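Local atomic coordinates of thermostable carboxypeptidase 1 (Pyrococcus furiosus, PDB entry 1KA2), a protein that removes amino acids one after another from the C-terminus of peptides with broad specificity, as a cobalt-dependent homodimeric metallocarboxypeptidase of family M32. Residues T111-W119 / K130-L141; R346-A354 / R398-D409. All coordinates share one frame; numbering follows the deposited sequence.

Interaction 1 (T111-W119 / K130-L141)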
# COMPACT_ATOMS: atom_id res chain seq x y z
N THR A 111 6.94 -13.39 -23.44
CA THR A 111 6.24 -14.65 -23.66
C THR A 111 5.28 -14.97 -22.51
O THR A 111 4.11 -15.29 -22.73
CB THR A 111 7.27 -15.79 -23.82
OG1 THR A 111 8.31 -15.36 -24.71
CG2 THR A 111 6.60 -17.04 -24.40
N THR A 112 5.77 -14.88 -21.28
CA THR A 112 4.95 -15.16 -20.11
C THR A 112 3.68 -14.32 -20.08
O THR A 112 2.58 -14.86 -19.98
CB THR A 112 5.77 -14.94 -18.81
OG1 THR A 112 6.37 -16.18 -18.42
CG2 THR A 112 4.90 -14.43 -17.68
N SER A 113 3.84 -13.00 -20.16
CA SER A 113 2.69 -12.09 -20.14
C SER A 113 1.64 -12.49 -21.17
O SER A 113 0.46 -12.62 -20.84
CB SER A 113 3.14 -10.65 -20.42
OG SER A 113 3.95 -10.16 -19.37
N LEU A 114 2.07 -12.69 -22.41
CA LEU A 114 1.17 -13.07 -23.48
C LEU A 114 0.61 -14.48 -23.30
O LEU A 114 -0.52 -14.77 -23.70
CB LEU A 114 1.88 -12.99 -24.83
CG LEU A 114 2.01 -11.64 -25.54
CD1 LEU A 114 2.92 -10.72 -24.76
CD2 LEU A 114 2.56 -11.86 -26.94
N ALA A 115 1.40 -15.36 -22.70
CA ALA A 115 0.94 -16.73 -22.50
C ALA A 115 -0.13 -16.79 -21.42
O ALA A 115 -1.06 -17.58 -21.51
CB ALA A 115 2.12 -17.64 -22.14
N THR A 116 0.01 -15.94 -20.40
CA THR A 116 -0.97 -15.92 -19.32
C THR A 116 -2.32 -15.46 -19.86
O THR A 116 -3.36 -16.05 -19.56
CB THR A 116 -0.52 -14.99 -18.17
OG1 THR A 116 0.63 -15.55 -17.52
CG2 THR A 116 -1.64 -14.82 -17.16
N LYS A 117 -2.30 -14.40 -20.67
CA LYS A 117 -3.52 -13.86 -21.27
C LYS A 117 -4.16 -14.89 -22.19
O LYS A 117 -5.39 -15.05 -22.21
CB LYS A 117 -3.20 -12.59 -22.07
CG LYS A 117 -2.85 -11.38 -21.21
CD LYS A 117 -4.08 -10.82 -20.50
CE LYS A 117 -5.10 -10.27 -21.51
NZ LYS A 117 -6.31 -9.65 -20.89
N ALA A 118 -3.33 -15.60 -22.94
CA ALA A 118 -3.83 -16.62 -23.86
C ALA A 118 -4.37 -17.83 -23.09
O ALA A 118 -5.31 -18.49 -23.53
CB ALA A 118 -2.73 -17.05 -24.82
N TRP A 119 -3.76 -18.12 -21.95
CA TRP A 119 -4.18 -19.23 -21.11
C TRP A 119 -5.50 -18.84 -20.44
O TRP A 119 -6.40 -19.67 -20.27
CB TRP A 119 -3.13 -19.50 -20.02
CG TRP A 119 -3.64 -20.32 -18.87
CD1 TRP A 119 -3.69 -21.68 -18.79
CD2 TRP A 119 -4.22 -19.82 -17.66
NE1 TRP A 119 -4.28 -22.06 -17.62
CE2 TRP A 119 -4.61 -20.94 -16.90
CE3 TRP A 119 -4.45 -18.54 -17.14
CZ2 TRP A 119 -5.22 -20.83 -15.64
CZ3 TRP A 119 -5.05 -18.43 -15.90
CH2 TRP A 119 -5.43 -19.55 -15.16
N LYS A 130 -5.74 -22.43 -28.25
CA LYS A 130 -5.36 -21.04 -27.97
C LYS A 130 -4.18 -20.91 -27.02
O LYS A 130 -3.60 -19.83 -26.90
CB LYS A 130 -6.54 -20.26 -27.39
CG LYS A 130 -7.10 -19.18 -28.31
CD LYS A 130 -7.69 -18.03 -27.48
CE LYS A 130 -8.66 -17.14 -28.26
NZ LYS A 130 -8.04 -15.93 -28.89
N PHE A 131 -3.83 -21.99 -26.32
CA PHE A 131 -2.70 -21.96 -25.39
C PHE A 131 -1.54 -22.82 -25.88
O PHE A 131 -0.38 -22.52 -25.62
CB PHE A 131 -3.14 -22.42 -23.99
CG PHE A 131 -2.06 -22.35 -22.94
CD1 PHE A 131 -1.41 -21.14 -22.67
CD2 PHE A 131 -1.67 -23.48 -22.23
CE1 PHE A 131 -0.40 -21.07 -21.71
CE2 PHE A 131 -0.67 -23.42 -21.27
CZ PHE A 131 -0.04 -22.21 -21.01
N GLU A 132 -1.88 -23.88 -26.61
CA GLU A 132 -0.89 -24.83 -27.13
C GLU A 132 0.44 -24.24 -27.60
O GLU A 132 1.49 -24.55 -27.03
CB GLU A 132 -1.51 -25.66 -28.26
CG GLU A 132 -0.73 -26.94 -28.58
CD GLU A 132 -1.06 -27.49 -29.96
OE1 GLU A 132 -2.25 -27.53 -30.31
OE2 GLU A 132 -0.12 -27.90 -30.68
N PRO A 133 0.42 -23.39 -28.64
CA PRO A 133 1.70 -22.83 -29.09
C PRO A 133 2.46 -22.12 -27.97
O PRO A 133 3.68 -22.20 -27.89
CB PRO A 133 1.29 -21.89 -30.22
CG PRO A 133 -0.08 -21.44 -29.80
CD PRO A 133 -0.71 -22.73 -29.32
N TRP A 134 1.72 -21.43 -27.10
CA TRP A 134 2.34 -20.73 -25.98
C TRP A 134 3.00 -21.71 -25.03
O TRP A 134 4.03 -21.39 -24.42
CB TRP A 134 1.30 -19.91 -25.21
CG TRP A 134 0.86 -18.70 -25.95
CD1 TRP A 134 -0.34 -18.52 -26.59
CD2 TRP A 134 1.63 -17.52 -26.20
NE1 TRP A 134 -0.36 -17.29 -27.22
CE2 TRP A 134 0.84 -16.66 -26.99
CE3 TRP A 134 2.91 -17.11 -25.82
CZ2 TRP A 134 1.29 -15.41 -27.42
CZ3 TRP A 134 3.37 -15.87 -26.24
CH2 TRP A 134 2.56 -15.03 -27.04
N LEU A 135 2.43 -22.91 -24.92
CA LEU A 135 2.99 -23.93 -24.04
C LEU A 135 4.31 -24.46 -24.62
O LEU A 135 5.23 -24.78 -23.88
CB LEU A 135 2.02 -25.10 -23.85
CG LEU A 135 1.85 -25.60 -22.41
CD1 LEU A 135 1.20 -26.99 -22.42
CD2 LEU A 135 3.19 -25.65 -21.71
N ASP A 136 4.39 -24.55 -25.95
CA ASP A 136 5.62 -25.01 -26.59
C ASP A 136 6.72 -23.97 -26.38
O ASP A 136 7.88 -24.31 -26.20
CB ASP A 136 5.40 -25.24 -28.10
CG ASP A 136 4.62 -26.51 -28.39
OD1 ASP A 136 5.01 -27.58 -27.88
OD2 ASP A 136 3.61 -26.44 -29.14
N LYS A 137 6.34 -22.70 -26.41
CA LYS A 137 7.31 -21.63 -26.20
C LYS A 137 7.82 -21.66 -24.77
O LYS A 137 9.00 -21.43 -24.53
CB LYS A 137 6.69 -20.26 -26.49
CG LYS A 137 6.52 -19.94 -27.96
CD LYS A 137 5.92 -18.55 -28.12
CE LYS A 137 5.76 -18.15 -29.58
NZ LYS A 137 5.18 -16.78 -29.69
N ILE A 138 6.93 -21.95 -23.83
CA ILE A 138 7.32 -22.00 -22.43
C ILE A 138 8.17 -23.23 -22.13
O ILE A 138 9.03 -23.20 -21.25
CB ILE A 138 6.07 -21.93 -21.52
CG1 ILE A 138 5.46 -20.52 -21.62
CG2 ILE A 138 6.44 -22.24 -20.08
CD1 ILE A 138 4.27 -20.29 -20.74
N ILE A 139 7.95 -24.31 -22.87
CA ILE A 139 8.76 -25.51 -22.66
C ILE A 139 10.19 -25.21 -23.11
O ILE A 139 11.16 -25.57 -22.44
CB ILE A 139 8.19 -26.72 -23.43
CG1 ILE A 139 6.97 -27.29 -22.68
CG2 ILE A 139 9.24 -27.81 -23.59
CD1 ILE A 139 6.15 -28.29 -23.46
N SER A 140 10.32 -24.52 -24.24
CA SER A 140 11.64 -24.19 -24.74
C SER A 140 12.37 -23.26 -23.78
O SER A 140 13.58 -23.40 -23.57
CB SER A 140 11.54 -23.51 -26.12
OG SER A 140 12.84 -23.27 -26.65
N LEU A 141 11.66 -22.31 -23.19
CA LEU A 141 12.26 -21.37 -22.23
C LEU A 141 12.73 -22.11 -20.97
O LEU A 141 13.80 -21.81 -20.43
CB LEU A 141 11.25 -20.28 -21.85
CG LEU A 141 10.74 -19.38 -22.98
CD1 LEU A 141 9.69 -18.43 -22.42
CD2 LEU A 141 11.90 -18.58 -23.61
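Trp134 packs as a knob into a hole formed by Thr111, Leu114, Ala115 and Ala118. This is the centre of an antiparallel helix pair. Segments 111-119 and 132-141 run at 147° to each other, with axes 9.5 Å apart, on helices 102-124 and 132-149. The indole of Trp134 lies with one face against the other helix: Leu114 O sits over its centre, and the CA of Ala115 is 3.6 Å above the ring plane, nearer the rim. Trp134 CG is anti to the carbonyl carbon (chi1 -73°), which lays the ring along the neighbouring backbone. The methyl CB of Ala115 touches both Trp134 CE3, at 3.8 Å, and Ile138 CD1, at 3.7 Å. An alanine in place of Trp134 would probably open a gap between the helices and leave the Ala118 methyl without the indole it packs on. The CG2 methyl of Thr111 packs on Lys137 CB, while its OG1 bonds back to Glu107 O. Toward the other end, Trp119 and Phe131 form a T-shaped pair, planes at 72°. The edge of the indole points at the phenyl face, and Trp119 CD1 lies over the centre of the Phe131 ring, 4.2 Å above its plane.

Interaction 2 (R346-A354 / R398-D409)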
# COMPACT_ATOMS: atom_id res chain seq x y z
N ARG A 346 -12.67 -37.37 -1.67
CA ARG A 346 -13.27 -37.64 -2.96
C ARG A 346 -12.37 -37.28 -4.13
O ARG A 346 -12.04 -36.11 -4.34
CB ARG A 346 -14.61 -36.88 -3.05
CG ARG A 346 -14.93 -36.29 -4.41
CD ARG A 346 -15.09 -34.78 -4.30
NE ARG A 346 -16.27 -34.43 -3.51
CZ ARG A 346 -16.49 -33.22 -2.99
NH1 ARG A 346 -15.61 -32.24 -3.16
NH2 ARG A 346 -17.60 -33.00 -2.30
N PRO A 347 -11.94 -38.29 -4.89
CA PRO A 347 -11.09 -37.96 -6.03
C PRO A 347 -11.93 -37.08 -6.94
O PRO A 347 -13.12 -37.35 -7.14
CB PRO A 347 -10.77 -39.34 -6.63
CG PRO A 347 -11.95 -40.18 -6.22
CD PRO A 347 -12.18 -39.74 -4.80
N ASP A 348 -11.34 -36.01 -7.45
CA ASP A 348 -12.05 -35.08 -8.32
C ASP A 348 -11.05 -34.41 -9.24
O ASP A 348 -9.84 -34.54 -9.06
CB ASP A 348 -12.79 -34.03 -7.48
CG ASP A 348 -14.15 -33.66 -8.05
OD1 ASP A 348 -14.35 -33.78 -9.28
OD2 ASP A 348 -15.03 -33.22 -7.28
N PHE A 349 -11.56 -33.67 -10.22
CA PHE A 349 -10.73 -33.01 -11.21
C PHE A 349 -9.82 -31.86 -10.80
O PHE A 349 -8.70 -31.76 -11.29
CB PHE A 349 -11.62 -32.53 -12.36
CG PHE A 349 -12.25 -33.64 -13.14
CD1 PHE A 349 -13.49 -33.47 -13.73
CD2 PHE A 349 -11.59 -34.85 -13.31
CE1 PHE A 349 -14.07 -34.50 -14.48
CE2 PHE A 349 -12.16 -35.88 -14.05
CZ PHE A 349 -13.40 -35.71 -14.63
N ILE A 350 -10.30 -31.00 -9.90
CA ILE A 350 -9.55 -29.81 -9.51
C ILE A 350 -8.60 -29.92 -8.33
O ILE A 350 -9.01 -30.14 -7.19
CB ILE A 350 -10.51 -28.63 -9.27
CG1 ILE A 350 -11.52 -28.54 -10.42
CG2 ILE A 350 -9.73 -27.33 -9.14
CD1 ILE A 350 -10.89 -28.47 -11.78
N ARG A 351 -7.32 -29.72 -8.61
CA ARG A 351 -6.30 -29.79 -7.58
C ARG A 351 -6.60 -28.91 -6.35
O ARG A 351 -6.52 -29.38 -5.22
CB ARG A 351 -4.96 -29.39 -8.19
CG ARG A 351 -3.82 -29.36 -7.21
CD ARG A 351 -2.67 -28.57 -7.78
NE ARG A 351 -2.17 -27.65 -6.77
CZ ARG A 351 -2.32 -26.34 -6.81
NH1 ARG A 351 -2.95 -25.75 -7.82
NH2 ARG A 351 -1.86 -25.61 -5.81
N THR A 352 -6.96 -27.64 -6.57
CA THR A 352 -7.23 -26.76 -5.43
C THR A 352 -8.41 -27.18 -4.56
O THR A 352 -8.60 -26.65 -3.46
CB THR A 352 -7.44 -25.29 -5.89
OG1 THR A 352 -8.47 -25.24 -6.87
CG2 THR A 352 -6.16 -24.74 -6.49
N GLU A 353 -9.19 -28.14 -5.02
CA GLU A 353 -10.34 -28.60 -4.25
C GLU A 353 -10.07 -29.98 -3.63
O GLU A 353 -10.80 -30.43 -2.74
CB GLU A 353 -11.58 -28.65 -5.14
CG GLU A 353 -11.78 -27.38 -5.95
CD GLU A 353 -13.22 -27.15 -6.31
OE1 GLU A 353 -14.05 -27.08 -5.38
OE2 GLU A 353 -13.53 -27.03 -7.52
N ALA A 354 -9.01 -30.63 -4.09
CA ALA A 354 -8.66 -31.96 -3.61
C ALA A 354 -8.52 -32.04 -2.09
O ALA A 354 -7.92 -31.17 -1.45
CB ALA A 354 -7.36 -32.41 -4.26
N ARG A 398 -11.58 -39.17 -15.56
CA ARG A 398 -10.95 -38.59 -16.74
C ARG A 398 -11.59 -37.26 -17.08
O ARG A 398 -12.80 -37.18 -17.30
CB ARG A 398 -11.10 -39.53 -17.94
CG ARG A 398 -10.29 -39.07 -19.15
CD ARG A 398 -10.63 -39.85 -20.42
NE ARG A 398 -9.55 -39.80 -21.40
CZ ARG A 398 -8.39 -40.43 -21.26
NH1 ARG A 398 -8.15 -41.17 -20.18
NH2 ARG A 398 -7.45 -40.32 -22.20
N PRO A 399 -10.79 -36.19 -17.14
CA PRO A 399 -11.35 -34.88 -17.47
C PRO A 399 -12.12 -34.96 -18.78
O PRO A 399 -11.72 -35.66 -19.70
CB PRO A 399 -10.11 -33.99 -17.59
CG PRO A 399 -9.14 -34.64 -16.63
CD PRO A 399 -9.33 -36.11 -16.94
N ARG A 400 -13.24 -34.25 -18.86
CA ARG A 400 -14.06 -34.26 -20.06
C ARG A 400 -13.85 -32.99 -20.87
O ARG A 400 -14.23 -32.91 -22.04
CB ARG A 400 -15.53 -34.39 -19.66
CG ARG A 400 -15.81 -35.63 -18.84
CD ARG A 400 -17.06 -35.48 -18.04
NE ARG A 400 -16.98 -34.33 -17.15
CZ ARG A 400 -18.02 -33.82 -16.51
NH1 ARG A 400 -19.22 -34.37 -16.67
NH2 ARG A 400 -17.86 -32.77 -15.72
N LYS A 401 -13.25 -32.00 -20.24
CA LYS A 401 -12.97 -30.73 -20.89
C LYS A 401 -11.62 -30.18 -20.41
O LYS A 401 -11.18 -30.48 -19.30
CB LYS A 401 -14.10 -29.74 -20.64
CG LYS A 401 -14.61 -29.70 -19.21
CD LYS A 401 -15.63 -28.58 -19.07
CE LYS A 401 -16.17 -28.47 -17.66
NZ LYS A 401 -17.12 -27.34 -17.55
N TYR A 402 -10.98 -29.38 -21.24
CA TYR A 402 -9.67 -28.83 -20.91
C TYR A 402 -9.60 -28.07 -19.59
O TYR A 402 -8.59 -28.15 -18.89
CB TYR A 402 -9.17 -27.96 -22.07
CG TYR A 402 -8.88 -28.74 -23.34
CD1 TYR A 402 -9.50 -28.42 -24.55
CD2 TYR A 402 -7.98 -29.81 -23.33
CE1 TYR A 402 -9.24 -29.14 -25.72
CE2 TYR A 402 -7.70 -30.54 -24.50
CZ TYR A 402 -8.33 -30.20 -25.69
OH TYR A 402 -8.05 -30.91 -26.84
N SER A 403 -10.67 -27.36 -19.23
CA SER A 403 -10.68 -26.59 -17.98
C SER A 403 -10.65 -27.45 -16.71
O SER A 403 -10.17 -27.00 -15.67
CB SER A 403 -11.90 -25.65 -17.95
OG SER A 403 -13.11 -26.35 -18.16
N GLU A 404 -11.16 -28.67 -16.80
CA GLU A 404 -11.14 -29.59 -15.66
C GLU A 404 -9.79 -30.28 -15.64
O GLU A 404 -9.44 -30.92 -14.66
CB GLU A 404 -12.19 -30.68 -15.79
CG GLU A 404 -13.58 -30.20 -15.97
CD GLU A 404 -14.55 -31.34 -15.95
OE1 GLU A 404 -14.39 -32.27 -16.78
OE2 GLU A 404 -15.46 -31.31 -15.09
N GLY A 405 -9.05 -30.17 -16.73
CA GLY A 405 -7.75 -30.82 -16.79
C GLY A 405 -6.51 -29.96 -16.85
O GLY A 405 -6.29 -29.10 -16.01
N ILE A 406 -5.70 -30.21 -17.87
CA ILE A 406 -4.44 -29.51 -18.09
C ILE A 406 -4.50 -27.97 -18.03
O ILE A 406 -3.49 -27.31 -17.82
CB ILE A 406 -3.84 -29.96 -19.44
CG1 ILE A 406 -2.39 -29.50 -19.58
CG2 ILE A 406 -4.72 -29.44 -20.57
CD1 ILE A 406 -1.70 -30.06 -20.85
N LEU A 407 -5.68 -27.40 -18.22
CA LEU A 407 -5.82 -25.95 -18.22
C LEU A 407 -6.19 -25.30 -16.88
O LEU A 407 -6.19 -24.07 -16.76
CB LEU A 407 -6.84 -25.56 -19.29
CG LEU A 407 -6.32 -24.73 -20.47
CD1 LEU A 407 -4.94 -25.23 -20.96
CD2 LEU A 407 -7.37 -24.77 -21.58
N GLN A 408 -6.51 -26.11 -15.88
CA GLN A 408 -6.94 -25.56 -14.59
C GLN A 408 -6.01 -24.62 -13.83
O GLN A 408 -6.49 -23.68 -13.19
CB GLN A 408 -7.36 -26.69 -13.64
CG GLN A 408 -6.25 -27.63 -13.20
CD GLN A 408 -6.77 -28.72 -12.27
OE1 GLN A 408 -6.67 -28.61 -11.05
NE2 GLN A 408 -7.35 -29.76 -12.86
N ASP A 409 -4.70 -24.85 -13.88
CA ASP A 409 -3.75 -24.00 -13.15
C ASP A 409 -2.97 -23.00 -14.00
O ASP A 409 -2.64 -23.28 -15.15
CB ASP A 409 -2.76 -24.87 -12.39
CG ASP A 409 -3.40 -25.63 -11.25
OD1 ASP A 409 -2.98 -26.78 -11.00
OD2 ASP A 409 -4.32 -25.07 -10.60
O HOH W 1 -6.27 -26.46 -9.59
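Gln408 joins two loops by gripping the backbone on both sides of Ile350. The loops probably carry the family motifs I/NRXXA/SD (Ile350 to Asp355) and GXXQDXHW (Gly405 to Trp412). Gln408 NE2 gives a nearly straight bond of 2.9 Å to Phe349 O, arriving above that carbonyl's plane. Its OE1 takes the N-H of Arg351 at 2.8 Å, here in the carbonyl plane. These bonds fix the flip of the amide. CG of Gln408 sits between backbone N and carbonyl carbon (chi1 66°), and the chain then extends to the other loop. Phe349 packs on Pro399 and Glu404, both on the same side of its ring. Pro399 CA lies over the face in a CH-pi contact, 3.9 Å from the ring centroid. The Glu404 carboxylate comes in obliquely by CD1 and CE1, planes 63° apart, and is held by Arg400, whose NH2 meets OE2 at 2.9 Å. Arg351 NH1 meets Asp409 OD2 at 3.2 Å in a salt bridge, the oxygen at the guanidinium edge, planes 71° apart; Asp409 also pairs with Arg366. The nearest Arg351 side-chain atom is about 8 Å from the bound magnesium ion. A water donates to both Gln408 OE1 and Asp409 OD2, at 2.6 Å each.

Interactions 1 and 2 meet although their centres are about 20 Å apart. Trp119 of interaction 1 probably gives its NE1 hydrogen to Leu407 O of interaction 2, at 2.9 Å, and Phe131 CD2 packs on Leu407 CD1. Both contacts are partly buried. Interaction 1 joins two helices that are close in sequence, lies away from the annotated sites, and is held by apolar and aromatic packing. Interaction 2 ties together two loops 44 residues apart; there, two Gln408-to-backbone bonds and a salt bridge add to the packing of Phe349, and Arg351 comes near the metal site. Helix 411-414, which follows segment 398-409, touches Trp119 and Phe131 as well as Arg351.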